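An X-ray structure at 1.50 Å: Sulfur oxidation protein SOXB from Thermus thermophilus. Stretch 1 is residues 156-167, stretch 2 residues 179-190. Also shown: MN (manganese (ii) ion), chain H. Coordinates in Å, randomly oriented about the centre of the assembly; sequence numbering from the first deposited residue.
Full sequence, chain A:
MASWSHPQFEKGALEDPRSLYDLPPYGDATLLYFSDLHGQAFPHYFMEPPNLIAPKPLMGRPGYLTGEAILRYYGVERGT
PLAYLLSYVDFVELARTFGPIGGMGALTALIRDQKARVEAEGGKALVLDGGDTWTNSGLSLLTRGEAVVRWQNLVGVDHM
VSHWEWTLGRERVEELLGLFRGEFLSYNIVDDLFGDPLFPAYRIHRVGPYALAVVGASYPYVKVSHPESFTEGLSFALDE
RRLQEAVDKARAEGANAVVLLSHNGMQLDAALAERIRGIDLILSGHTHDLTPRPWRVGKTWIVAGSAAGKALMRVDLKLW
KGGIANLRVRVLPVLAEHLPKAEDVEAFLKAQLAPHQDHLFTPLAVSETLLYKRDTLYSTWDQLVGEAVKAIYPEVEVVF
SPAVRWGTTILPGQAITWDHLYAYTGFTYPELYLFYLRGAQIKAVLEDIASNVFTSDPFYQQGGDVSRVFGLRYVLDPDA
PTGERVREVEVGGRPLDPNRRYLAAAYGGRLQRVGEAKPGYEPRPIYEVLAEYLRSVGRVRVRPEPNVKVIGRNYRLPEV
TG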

# COMPACT_ATOMS: atom_id res chain seq x y z
N GLY A 156 -10.41 -14.59 11.64
CA GLY A 156 -9.53 -15.70 11.96
C GLY A 156 -8.30 -15.71 11.07
O GLY A 156 -8.17 -16.56 10.19
N VAL A 157 -7.40 -14.76 11.28
CA VAL A 157 -6.19 -14.65 10.48
C VAL A 157 -5.12 -15.56 11.08
O VAL A 157 -4.83 -15.47 12.27
CB VAL A 157 -5.69 -13.19 10.45
CG1 VAL A 157 -4.32 -13.09 9.77
CG2 VAL A 157 -6.72 -12.29 9.77
N ASP A 158 -4.53 -16.44 10.27
CA ASP A 158 -3.53 -17.37 10.79
C ASP A 158 -2.16 -16.75 11.00
O ASP A 158 -1.46 -17.06 11.97
CB ASP A 158 -3.40 -18.57 9.87
CG ASP A 158 -4.65 -19.41 9.86
OD1 ASP A 158 -5.04 -19.93 10.93
OD2 ASP A 158 -5.29 -19.49 8.80
N HIS A 159 -1.74 -15.90 10.07
CA HIS A 159 -0.44 -15.24 10.17
C HIS A 159 -0.51 -13.84 9.61
O HIS A 159 -1.34 -13.54 8.75
CB HIS A 159 0.62 -15.98 9.35
CG HIS A 159 0.92 -17.36 9.84
ND1 HIS A 159 1.44 -17.61 11.09
CD2 HIS A 159 0.82 -18.57 9.23
CE1 HIS A 159 1.62 -18.91 11.24
NE2 HIS A 159 1.27 -19.51 10.12
N MET A 160 0.41 -12.99 10.07
CA MET A 160 0.57 -11.67 9.49
C MET A 160 2.03 -11.27 9.62
O MET A 160 2.79 -11.85 10.43
CB MET A 160 -0.32 -10.61 10.15
CG MET A 160 0.29 -9.94 11.37
SD MET A 160 -0.81 -8.62 12.06
CE MET A 160 -0.41 -7.22 10.97
N VAL A 161 2.44 -10.33 8.78
CA VAL A 161 3.75 -9.71 8.84
C VAL A 161 3.50 -8.21 9.02
O VAL A 161 2.35 -7.79 9.24
CB VAL A 161 4.68 -10.07 7.68
CG1 VAL A 161 4.98 -11.58 7.70
CG2 VAL A 161 4.09 -9.65 6.33
N SER A 162 4.55 -7.39 8.93
CA SER A 162 4.34 -5.99 9.26
C SER A 162 5.16 -4.94 8.52
O SER A 162 6.18 -5.22 7.91
CB SER A 162 4.63 -5.81 10.75
OG SER A 162 6.03 -5.89 10.98
N HIS A 163 4.69 -3.70 8.66
CA HIS A 163 5.36 -2.51 8.19
C HIS A 163 4.82 -1.30 8.95
O HIS A 163 5.38 -0.91 10.00
CB HIS A 163 5.27 -2.31 6.68
CG HIS A 163 5.75 -0.97 6.22
ND1 HIS A 163 5.45 -0.45 4.98
CD2 HIS A 163 6.47 -0.01 6.87
CE1 HIS A 163 5.97 0.76 4.87
NE2 HIS A 163 6.59 1.06 6.00
N TRP A 164 3.70 -0.73 8.49
CA TRP A 164 3.13 0.46 9.14
C TRP A 164 2.65 0.22 10.56
O TRP A 164 2.45 1.17 11.32
CB TRP A 164 2.02 1.11 8.30
CG TRP A 164 2.56 1.99 7.21
CD1 TRP A 164 2.96 1.61 5.96
CD2 TRP A 164 2.69 3.41 7.26
NE1 TRP A 164 3.38 2.71 5.24
CE2 TRP A 164 3.22 3.83 6.02
CE3 TRP A 164 2.45 4.37 8.25
CZ2 TRP A 164 3.52 5.16 5.75
CZ3 TRP A 164 2.74 5.70 7.97
CH2 TRP A 164 3.27 6.08 6.73
N GLU A 165 2.47 -1.04 10.93
CA GLU A 165 2.07 -1.40 12.28
C GLU A 165 2.98 -0.71 13.29
O GLU A 165 2.53 -0.25 14.35
CB GLU A 165 2.27 -2.91 12.45
CG GLU A 165 1.11 -3.77 11.95
CD GLU A 165 0.90 -3.75 10.43
OE1 GLU A 165 1.89 -3.61 9.68
OE2 GLU A 165 -0.26 -3.96 10.02
N TRP A 166 4.26 -0.64 12.97
CA TRP A 166 5.23 -0.06 13.88
C TRP A 166 5.07 1.43 14.16
O TRP A 166 5.72 1.94 15.07
CB TRP A 166 6.65 -0.39 13.45
CG TRP A 166 6.87 -1.88 13.50
CD1 TRP A 166 6.75 -2.76 12.47
CD2 TRP A 166 7.09 -2.67 14.68
NE1 TRP A 166 6.90 -4.05 12.92
CE2 TRP A 166 7.12 -4.02 14.28
CE3 TRP A 166 7.29 -2.36 16.03
CZ2 TRP A 166 7.37 -5.07 15.17
CZ3 TRP A 166 7.50 -3.41 16.92
CH2 TRP A 166 7.55 -4.74 16.48
N THR A 167 4.23 2.12 13.38
CA THR A 167 4.02 3.54 13.61
C THR A 167 3.11 3.76 14.81
O THR A 167 2.85 4.90 15.20
CB THR A 167 3.54 4.30 12.36
OG1 THR A 167 2.26 3.84 11.96
CG2 THR A 167 4.54 4.14 11.22
N LEU A 179 -3.29 -9.39 21.87
CA LEU A 179 -4.68 -9.55 21.49
C LEU A 179 -4.85 -10.39 20.22
O LEU A 179 -5.78 -11.17 20.11
CB LEU A 179 -5.35 -8.17 21.32
CG LEU A 179 -6.81 -8.14 20.85
CD1 LEU A 179 -7.73 -8.75 21.92
CD2 LEU A 179 -7.22 -6.70 20.55
N PHE A 180 -3.96 -10.18 19.25
CA PHE A 180 -3.97 -10.92 17.98
C PHE A 180 -3.91 -12.44 18.20
O PHE A 180 -2.97 -12.95 18.79
CB PHE A 180 -2.76 -10.44 17.16
CG PHE A 180 -2.67 -11.05 15.78
CD1 PHE A 180 -3.72 -10.95 14.89
CD2 PHE A 180 -1.51 -11.70 15.38
CE1 PHE A 180 -3.62 -11.49 13.61
CE2 PHE A 180 -1.40 -12.25 14.11
CZ PHE A 180 -2.45 -12.14 13.23
N ARG A 181 -4.93 -13.16 17.72
CA ARG A 181 -4.99 -14.61 17.92
C ARG A 181 -4.20 -15.40 16.89
O ARG A 181 -3.93 -16.59 17.08
CB ARG A 181 -6.43 -15.09 18.02
CG ARG A 181 -7.14 -14.59 19.28
CD ARG A 181 -8.64 -14.85 19.22
NE ARG A 181 -8.94 -16.25 18.94
CZ ARG A 181 -8.98 -17.20 19.86
NH1 ARG A 181 -8.74 -16.91 21.13
NH2 ARG A 181 -9.26 -18.45 19.51
N GLY A 182 -3.80 -14.75 15.81
CA GLY A 182 -2.99 -15.41 14.80
C GLY A 182 -1.57 -15.44 15.31
O GLY A 182 -1.29 -15.01 16.44
N GLU A 183 -0.66 -15.96 14.49
CA GLU A 183 0.75 -16.02 14.83
C GLU A 183 1.56 -15.06 13.97
O GLU A 183 1.67 -15.24 12.76
CB GLU A 183 1.31 -17.44 14.71
CG GLU A 183 2.79 -17.47 15.04
CD GLU A 183 3.39 -18.85 15.01
OE1 GLU A 183 4.50 -19.00 15.54
OE2 GLU A 183 2.77 -19.78 14.45
N PHE A 184 2.16 -14.06 14.61
CA PHE A 184 2.98 -13.07 13.92
C PHE A 184 4.32 -13.69 13.55
O PHE A 184 4.97 -14.33 14.38
CB PHE A 184 3.21 -11.85 14.84
CG PHE A 184 3.92 -10.71 14.16
CD1 PHE A 184 3.21 -9.72 13.51
CD2 PHE A 184 5.31 -10.64 14.16
CE1 PHE A 184 3.85 -8.68 12.86
CE2 PHE A 184 5.96 -9.60 13.51
CZ PHE A 184 5.23 -8.62 12.86
N LEU A 185 4.74 -13.52 12.29
CA LEU A 185 6.01 -14.06 11.82
C LEU A 185 6.91 -12.96 11.29
O LEU A 185 6.44 -12.01 10.67
CB LEU A 185 5.76 -15.06 10.67
CG LEU A 185 4.87 -16.26 10.95
CD1 LEU A 185 4.63 -17.05 9.67
CD2 LEU A 185 5.51 -17.15 12.02
N SER A 186 8.22 -13.14 11.47
CA SER A 186 9.22 -12.24 10.89
C SER A 186 10.61 -12.78 11.17
O SER A 186 11.01 -12.91 12.32
CB SER A 186 9.09 -10.81 11.43
OG SER A 186 8.06 -10.09 10.74
N TYR A 187 11.34 -13.12 10.11
CA TYR A 187 12.70 -13.62 10.28
C TYR A 187 13.66 -12.46 10.55
O TYR A 187 14.74 -12.65 11.13
CB TYR A 187 13.17 -14.36 9.00
CG TYR A 187 13.75 -13.43 7.95
CD1 TYR A 187 15.11 -13.14 7.92
CD2 TYR A 187 12.92 -12.75 7.07
CE1 TYR A 187 15.64 -12.25 7.00
CE2 TYR A 187 13.44 -11.83 6.16
CZ TYR A 187 14.80 -11.59 6.12
OH TYR A 187 15.30 -10.69 5.22
N ASN A 188 13.26 -11.26 10.14
CA ASN A 188 14.15 -10.11 10.15
C ASN A 188 14.12 -9.08 11.28
O ASN A 188 15.00 -8.22 11.33
CB ASN A 188 14.14 -9.39 8.79
CG ASN A 188 12.77 -8.84 8.42
OD1 ASN A 188 11.74 -9.49 8.62
ND2 ASN A 188 12.76 -7.63 7.88
N ILE A 189 13.11 -9.14 12.14
CA ILE A 189 13.02 -8.18 13.24
C ILE A 189 13.86 -8.76 14.38
O ILE A 189 13.51 -9.78 14.96
CB ILE A 189 11.57 -7.93 13.66
CG1 ILE A 189 10.78 -7.35 12.47
CG2 ILE A 189 11.49 -6.94 14.84
CD1 ILE A 189 9.29 -7.26 12.69
N VAL A 190 14.98 -8.11 14.67
CA VAL A 190 15.90 -8.59 15.69
C VAL A 190 16.28 -7.45 16.63
O VAL A 190 16.10 -6.28 16.31
CB VAL A 190 17.17 -9.21 15.05
CG1 VAL A 190 16.79 -10.30 14.03
CG2 VAL A 190 18.04 -8.12 14.38
MN MN H . 4.16 -1.20 3.32
O HOH W 1 2.96 -0.45 1.75

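Stretch 2 meets stretch 1 first through Phe180, the first residue after a helix to leave helical backbone angles. Its CA-to-CB bond points toward stretch 1, and with chi1 in the t well the ring lies among Val157, His159 and Met160. Val157 CG1 sits at the ring edge, 4.0 Å from Phe180 CZ, whereas the sulfur of Met160 lies over one face: Met160 SD is 4.2 Å from the centroid of the Phe180 ring and only 17° off its normal, a sulfur-aromatic contact. The thioether chain packs here as well, with Met160 CG 4.0 Å from Phe180 CE2. Arg181, exposed and directed sideways, adds almost nothing.

At Gly182 the two backbones come very close. Gly182 CA lies 3.1 Å from Val157 O in a CA-H...O contact, and the CA atoms of Gly182 and Asp158 are 4.5 Å apart. The absence of a side chain is what permits this approach, since a CB at this position would point toward stretch 1 and fall 2.2 Å from Val157 O, a clear clash.

From here the chains run parallel, with Glu183 beside His159 and Phe184 beside Met160, although the pairing is loose. Glu183 N donates to Asp158 O at 2.9 Å along an almost straight line (177°). The carbonyl of Glu183 is taken up by a side chain: His159 ND1 donates to Glu183 O at 2.9 Å, which requires the proton to be on ND1. Glu183 O also receives a CA-H...O contact from His159 CA at 3.3 Å. Met160 N, by contrast, remains 3.7 Å from Glu183 O, forms no hydrogen bond, and is buried without a partner. Glu183 O is therefore bonded by the histidine side chain and not by the amide of Met160.

Phe184 projects from the same face as Met160, and its ring extends along stretch 1. Phe184 CD1 packs 3.6 Å from Met160 CG, while Met160 O lies over one face of the ring. Farther out, Ser162 OG stands at the ring edge, 3.4 Å from Phe184 CZ. That hydroxyl oxygen also accepts a hydrogen bond from Trp166 NE1, the distance from Ser162 OG being 2.8 Å, so the serine links the phenylalanine edge to the indole within stretch 1.

Leu185 restores the backbone connection: Leu185 N donates to Met160 O at 3.2 Å with an angle of 175°. Its side chain turns back over the imidazole, placing Leu185 CD1 3.7 Å from the centroid of the His159 ring and 18° off the normal. His159 is therefore held in its plane by Glu183 O and covered on one face by a methyl group. Leu185 O also lies 3.3 Å from Val161 CG1.

The chains then separate, and Tyr187 is out of reach. Ile189 returns to the contact, pointing toward stretch 1, and its terminal methyl packs on the indole, with Ile189 CD1 3.8 Å from Trp166 CZ2; Ile189 CD1 also lies 3.9 Å from Ser162 OG.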